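Local atomic coordinates of tRNA threonylcarbamoyladenosine dehydratase (Escherichia coli, PDB entry 4D79), a protein that catalyses the ATP-dependent dehydration of threonylcarbamoyladenosine at position 37 of tRNAs to its cyclic form. Residues Q73-R78 against L83-V88; A45-A50 against A90-Q95. All blocks are in the same frame, centred on the assembly; numbering follows the deposited sequence.

Interaction 1 (Q73-R78 against L83-V88). With ATP (adenosine-5'-triphosphate), chain K.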
# COMPACT_ATOMS: atom_id res chain seq x y z
N GLN B 73 10.16 1.63 -1.87
CA GLN B 73 9.98 3.03 -1.52
C GLN B 73 9.40 3.81 -2.70
O GLN B 73 9.87 3.71 -3.83
CB GLN B 73 11.32 3.65 -1.05
CG GLN B 73 11.94 2.80 0.07
CD GLN B 73 13.17 3.40 0.74
OE1 GLN B 73 13.44 4.58 0.66
NE2 GLN B 73 13.89 2.56 1.43
N ILE B 74 8.33 4.56 -2.43
CA ILE B 74 7.56 5.12 -3.53
C ILE B 74 8.33 6.17 -4.32
O ILE B 74 8.01 6.41 -5.49
CB ILE B 74 6.24 5.69 -2.96
CG1 ILE B 74 5.24 5.98 -4.10
CG2 ILE B 74 6.52 6.90 -2.15
CD1 ILE B 74 3.89 6.37 -3.65
N HIS B 75 9.32 6.79 -3.72
CA HIS B 75 10.13 7.83 -4.37
C HIS B 75 11.33 7.28 -5.12
O HIS B 75 12.06 8.07 -5.73
CB HIS B 75 10.61 8.85 -3.33
CG HIS B 75 11.26 8.21 -2.15
ND1 HIS B 75 12.40 7.42 -2.25
CD2 HIS B 75 10.89 8.19 -0.85
CE1 HIS B 75 12.69 6.95 -1.05
NE2 HIS B 75 11.80 7.41 -0.19
N ALA B 76 11.55 5.97 -5.09
CA ALA B 76 12.75 5.37 -5.66
C ALA B 76 12.47 5.15 -7.15
O ALA B 76 11.82 4.19 -7.56
CB ALA B 76 13.12 4.09 -4.93
N LEU B 77 12.91 6.12 -7.94
CA LEU B 77 12.76 6.13 -9.39
C LEU B 77 14.13 6.46 -9.96
O LEU B 77 14.93 7.15 -9.32
CB LEU B 77 11.75 7.19 -9.89
CG LEU B 77 10.33 7.16 -9.34
CD1 LEU B 77 9.50 8.36 -9.84
CD2 LEU B 77 9.66 5.85 -9.72
N ARG B 78 14.34 6.04 -11.21
CA ARG B 78 15.63 6.23 -11.87
C ARG B 78 16.13 7.67 -11.73
O ARG B 78 17.29 7.92 -11.40
CB ARG B 78 15.50 5.86 -13.35
CG ARG B 78 16.74 5.98 -14.17
CD ARG B 78 16.41 5.85 -15.64
NE ARG B 78 17.60 6.02 -16.46
CZ ARG B 78 17.65 5.77 -17.76
NH1 ARG B 78 16.56 5.34 -18.39
NH2 ARG B 78 18.79 5.94 -18.43
N LEU B 83 19.08 12.14 -4.90
CA LEU B 83 18.39 13.27 -4.29
C LEU B 83 17.96 12.93 -2.86
O LEU B 83 17.82 11.76 -2.48
CB LEU B 83 17.18 13.65 -5.14
CG LEU B 83 17.53 13.94 -6.60
CD1 LEU B 83 16.28 14.23 -7.43
CD2 LEU B 83 18.51 15.08 -6.71
N ALA B 84 17.74 13.97 -2.06
CA ALA B 84 17.27 13.79 -0.70
C ALA B 84 15.85 13.22 -0.70
O ALA B 84 14.95 13.77 -1.35
CB ALA B 84 17.32 15.12 0.07
N LYS B 85 15.66 12.12 0.03
CA LYS B 85 14.37 11.46 0.07
C LYS B 85 13.25 12.40 0.49
O LYS B 85 12.14 12.37 -0.08
CB LYS B 85 14.38 10.28 1.04
CG LYS B 85 15.17 9.12 0.67
CD LYS B 85 15.08 8.08 1.78
CE LYS B 85 15.80 6.78 1.37
NZ LYS B 85 15.64 5.72 2.38
N ALA B 86 13.48 13.18 1.55
CA ALA B 86 12.40 14.01 2.10
C ALA B 86 12.00 15.09 1.11
O ALA B 86 10.81 15.38 0.95
CB ALA B 86 12.82 14.63 3.43
N GLU B 87 12.97 15.65 0.39
CA GLU B 87 12.66 16.67 -0.60
C GLU B 87 11.93 16.09 -1.81
O GLU B 87 11.03 16.73 -2.36
CB GLU B 87 13.95 17.36 -1.05
CG GLU B 87 13.72 18.64 -1.79
CD GLU B 87 12.99 19.64 -0.94
OE1 GLU B 87 13.41 19.83 0.22
OE2 GLU B 87 11.98 20.21 -1.40
N VAL B 88 12.35 14.90 -2.29
CA VAL B 88 11.65 14.23 -3.39
C VAL B 88 10.20 13.96 -3.01
O VAL B 88 9.27 14.19 -3.80
CB VAL B 88 12.39 12.93 -3.75
CG1 VAL B 88 11.56 12.07 -4.73
CG2 VAL B 88 13.74 13.23 -4.35
PG ATP K . 19.15 1.34 3.42
O1G ATP K . 19.63 0.16 2.62
O2G ATP K . 19.42 2.69 2.79
O3G ATP K . 19.45 1.25 4.90
PB ATP K . 16.52 2.17 4.12
O1B ATP K . 17.00 2.38 5.54
O2B ATP K . 16.12 3.34 3.24
O3B ATP K . 17.55 1.21 3.33
PA ATP K . 14.05 1.34 5.18
O1A ATP K . 14.47 0.60 6.44
O2A ATP K . 12.84 0.85 4.42
O3A ATP K . 15.26 1.18 4.15
O5' ATP K . 13.92 2.94 5.45
C5' ATP K . 14.13 3.56 6.73
C4' ATP K . 14.15 5.10 6.72
O4' ATP K . 14.14 5.68 8.06
C3' ATP K . 15.40 5.66 6.04
O3' ATP K . 15.06 6.55 4.96
C2' ATP K . 16.12 6.41 7.14
O2' ATP K . 16.86 7.51 6.65
C1' ATP K . 15.02 6.84 8.09
N9 ATP K . 15.58 7.27 9.41
C8 ATP K . 16.46 6.51 10.12
N7 ATP K . 16.85 7.11 11.27
C5 ATP K . 16.23 8.29 11.31
C6 ATP K . 16.21 9.40 12.27
N6 ATP K . 16.96 9.31 13.37
N1 ATP K . 15.46 10.48 12.02
C2 ATP K . 14.73 10.57 10.89
N3 ATP K . 14.70 9.59 9.96
C4 ATP K . 15.40 8.43 10.09
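NZ of Lys-85 is gripped by two hydrogen bonds in the ATP site. Lys-85 NZ donates to Gln-73 OE1 at 3.0 Å. Lys-85 NZ also donates to the ribose hydroxyl O3' of ATP at 2.8 Å. In addition, Lys-85 NZ comes within 2.6 Å of the beta-phosphate oxygen O2B of ATP. The bond to Gln-73 runs in the carbonyl plane onto a lone pair, with a C=O...NZ angle of 119°. With OE1 turned to the lysine, the other arm of the same amide faces the nucleotide: Gln-73 NE2 donates to O2B of ATP over 3.0 Å, nearly straight at 168°. The amide N-H and the lysine nitrogen thus converge on one phosphate oxygen.

The lysine chain, extended beyond CG, passes the imidazole of His-75 on its way, with Lys-85 CG 3.7 Å from His-75 CE1 and Lys-85 CB over one face, offset toward the rim. A chi1 of 50° places His-75 CG between the backbone N and the carbonyl carbon, which puts the ring beside the lysine chain, and NE2 is hydrogen-bonded to the carbonyl oxygen of Ile-38. Farther from the ATP, Val-88 CG1 abuts His-75 CB at 3.6 Å. The type I turn Gln-73 to Ala-76 therefore lies against the first turn of helix 85-96, while the Gln-73 and His-75 side chains also touch Ser-43 on helix 42-51, and Ala-86 packs on strand 101-105.

Interaction 2 (A45-A50 against A90-Q95)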
# COMPACT_ATOMS: atom_id res chain seq x y z
N ALA B 45 3.43 6.01 4.04
CA ALA B 45 2.61 6.74 4.99
C ALA B 45 2.41 8.18 4.51
O ALA B 45 1.31 8.73 4.56
CB ALA B 45 3.23 6.68 6.38
N ALA B 46 3.49 8.80 4.04
CA ALA B 46 3.41 10.18 3.61
C ALA B 46 2.47 10.32 2.43
O ALA B 46 1.66 11.26 2.38
CB ALA B 46 4.81 10.71 3.27
N GLU B 47 2.57 9.38 1.47
CA GLU B 47 1.66 9.31 0.34
C GLU B 47 0.21 9.22 0.80
O GLU B 47 -0.66 9.96 0.34
CB GLU B 47 2.02 8.11 -0.55
CG GLU B 47 1.13 7.90 -1.77
CD GLU B 47 1.58 8.69 -2.97
OE1 GLU B 47 2.59 9.42 -2.85
OE2 GLU B 47 0.95 8.55 -4.06
N ALA B 48 -0.06 8.31 1.72
CA ALA B 48 -1.43 8.11 2.17
C ALA B 48 -1.99 9.35 2.89
O ALA B 48 -3.18 9.68 2.73
CB ALA B 48 -1.47 6.90 3.08
N LEU B 49 -1.17 10.03 3.68
CA LEU B 49 -1.62 11.26 4.34
C LEU B 49 -2.01 12.32 3.31
O LEU B 49 -3.04 12.97 3.43
CB LEU B 49 -0.53 11.79 5.24
CG LEU B 49 -0.18 10.96 6.45
CD1 LEU B 49 1.12 11.51 7.04
CD2 LEU B 49 -1.28 10.95 7.46
N ALA B 50 -1.16 12.52 2.32
CA ALA B 50 -1.45 13.49 1.28
C ALA B 50 -2.75 13.16 0.55
O ALA B 50 -3.57 14.05 0.27
CB ALA B 50 -0.26 13.56 0.32
N ALA B 90 8.45 15.48 -0.69
CA ALA B 90 7.71 16.74 -0.53
C ALA B 90 7.22 17.26 -1.88
O ALA B 90 6.09 17.76 -1.99
CB ALA B 90 8.57 17.79 0.14
N GLU B 91 8.07 17.20 -2.91
CA GLU B 91 7.64 17.65 -4.23
C GLU B 91 6.50 16.81 -4.77
O GLU B 91 5.60 17.32 -5.46
CB GLU B 91 8.82 17.62 -5.21
CG GLU B 91 8.44 18.25 -6.54
CD GLU B 91 7.98 19.69 -6.37
OE1 GLU B 91 8.45 20.37 -5.43
OE2 GLU B 91 7.11 20.13 -7.16
N ARG B 92 6.53 15.51 -4.50
CA ARG B 92 5.43 14.65 -4.89
C ARG B 92 4.14 15.05 -4.17
O ARG B 92 3.07 15.09 -4.79
CB ARG B 92 5.78 13.20 -4.59
CG ARG B 92 4.74 12.26 -5.08
CD ARG B 92 5.18 10.80 -4.93
NE ARG B 92 4.02 9.95 -5.07
CZ ARG B 92 3.51 9.58 -6.25
NH1 ARG B 92 4.11 9.95 -7.39
NH2 ARG B 92 2.41 8.86 -6.27
N ILE B 93 4.22 15.33 -2.86
CA ILE B 93 3.02 15.71 -2.11
C ILE B 93 2.43 16.99 -2.68
O ILE B 93 1.20 17.13 -2.77
CB ILE B 93 3.35 15.84 -0.61
CG1 ILE B 93 3.60 14.43 -0.05
CG2 ILE B 93 2.21 16.55 0.12
CD1 ILE B 93 4.14 14.41 1.34
N ARG B 94 3.28 17.92 -3.12
CA ARG B 94 2.81 19.17 -3.72
C ARG B 94 2.11 18.93 -5.06
O ARG B 94 1.27 19.75 -5.47
CB ARG B 94 3.98 20.15 -3.91
CG ARG B 94 4.60 20.59 -2.57
CD ARG B 94 5.71 21.62 -2.69
NE ARG B 94 6.40 21.78 -1.40
CZ ARG B 94 7.67 21.47 -1.16
NH1 ARG B 94 8.44 20.99 -2.13
NH2 ARG B 94 8.18 21.66 0.05
N GLN B 95 2.45 17.84 -5.76
CA GLN B 95 1.74 17.44 -6.97
C GLN B 95 0.42 16.75 -6.64
O GLN B 95 -0.54 16.86 -7.42
CB GLN B 95 2.62 16.51 -7.81
CG GLN B 95 3.65 17.28 -8.59
CD GLN B 95 3.04 17.83 -9.87
OE1 GLN B 95 2.35 17.11 -10.62
NE2 GLN B 95 3.24 19.10 -10.11
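Two near-parallel helices of the Rossmann-like ThiF fold, 42-51 and 85-96, meet here beside the parallel part of the central sheet; their axes, over the segments concerned, approach to 9.9 Å at a crossing angle of -22°. A side-on salt bridge joins them. Arg-92 NE donates to Glu-47 OE1 at 2.7 Å, and Arg-92 NH2 donates to Glu-47 OE2, also at 2.7 Å, with N-H...O angles of 166° and 164°. Both oxygens are met on their syn sides. The two planes are tilted slightly against each other, the donors standing somewhat out of the carboxylate plane while the oxygens stay close to the guanidinium plane. The arginine reaches across with its chain extended from CG to NE, whereas the glutamate bends at chi2, which brings its carboxylate to the guanidinium edge.

Nearer the sheet the contact is apolar. Ile-93 CG2 rests on Ala-50 CB at 3.9 Å, and Ile-93 CD1 reaches Ala-46 CB at 4.2 Å; the small alanines let the isoleucine lie close to helix 42-51. Ala-46 and Ile-93 both also touch Leu-59 of strand 56-60.

Glu-47 OE2 has a second salt bridge, to Arg-51, and Arg-92 NH2 also donates to the Ile-74 carbonyl of the second subunit. A leucine in place of Arg-92 would probably leave the buried Glu-47 carboxylate with Arg-51 as its remaining basic partner here, and the neighbouring subunit's carbonyl without this donor. The paired bonds hold both flat groups against rotation, and the negative charge of Glu-47 likely eases the closeness of Arg-92 and Arg-51.

Helix 85-96 serves both contacts: its N-terminal turn belongs to interaction 1 and its later turns to interaction 2, with the two centres about 11 Å apart. Along the chain the order is 45-50, 73-78, 83-88, 90-95, so both segments of interaction 1 fall between those of interaction 2. The two also touch directly, since Ile-74 CD1 of the turn packs 3.3 Å from Glu-47 CD and against Arg-92. Both belong to the ThiF fold. Gln-73 and Lys-85 of interaction 1 reach ATP, while Ile-74, Ala-76, Leu-77, Arg-78 and Arg-92 meet the second subunit, so the nucleotide site and the dimer interface adjoin.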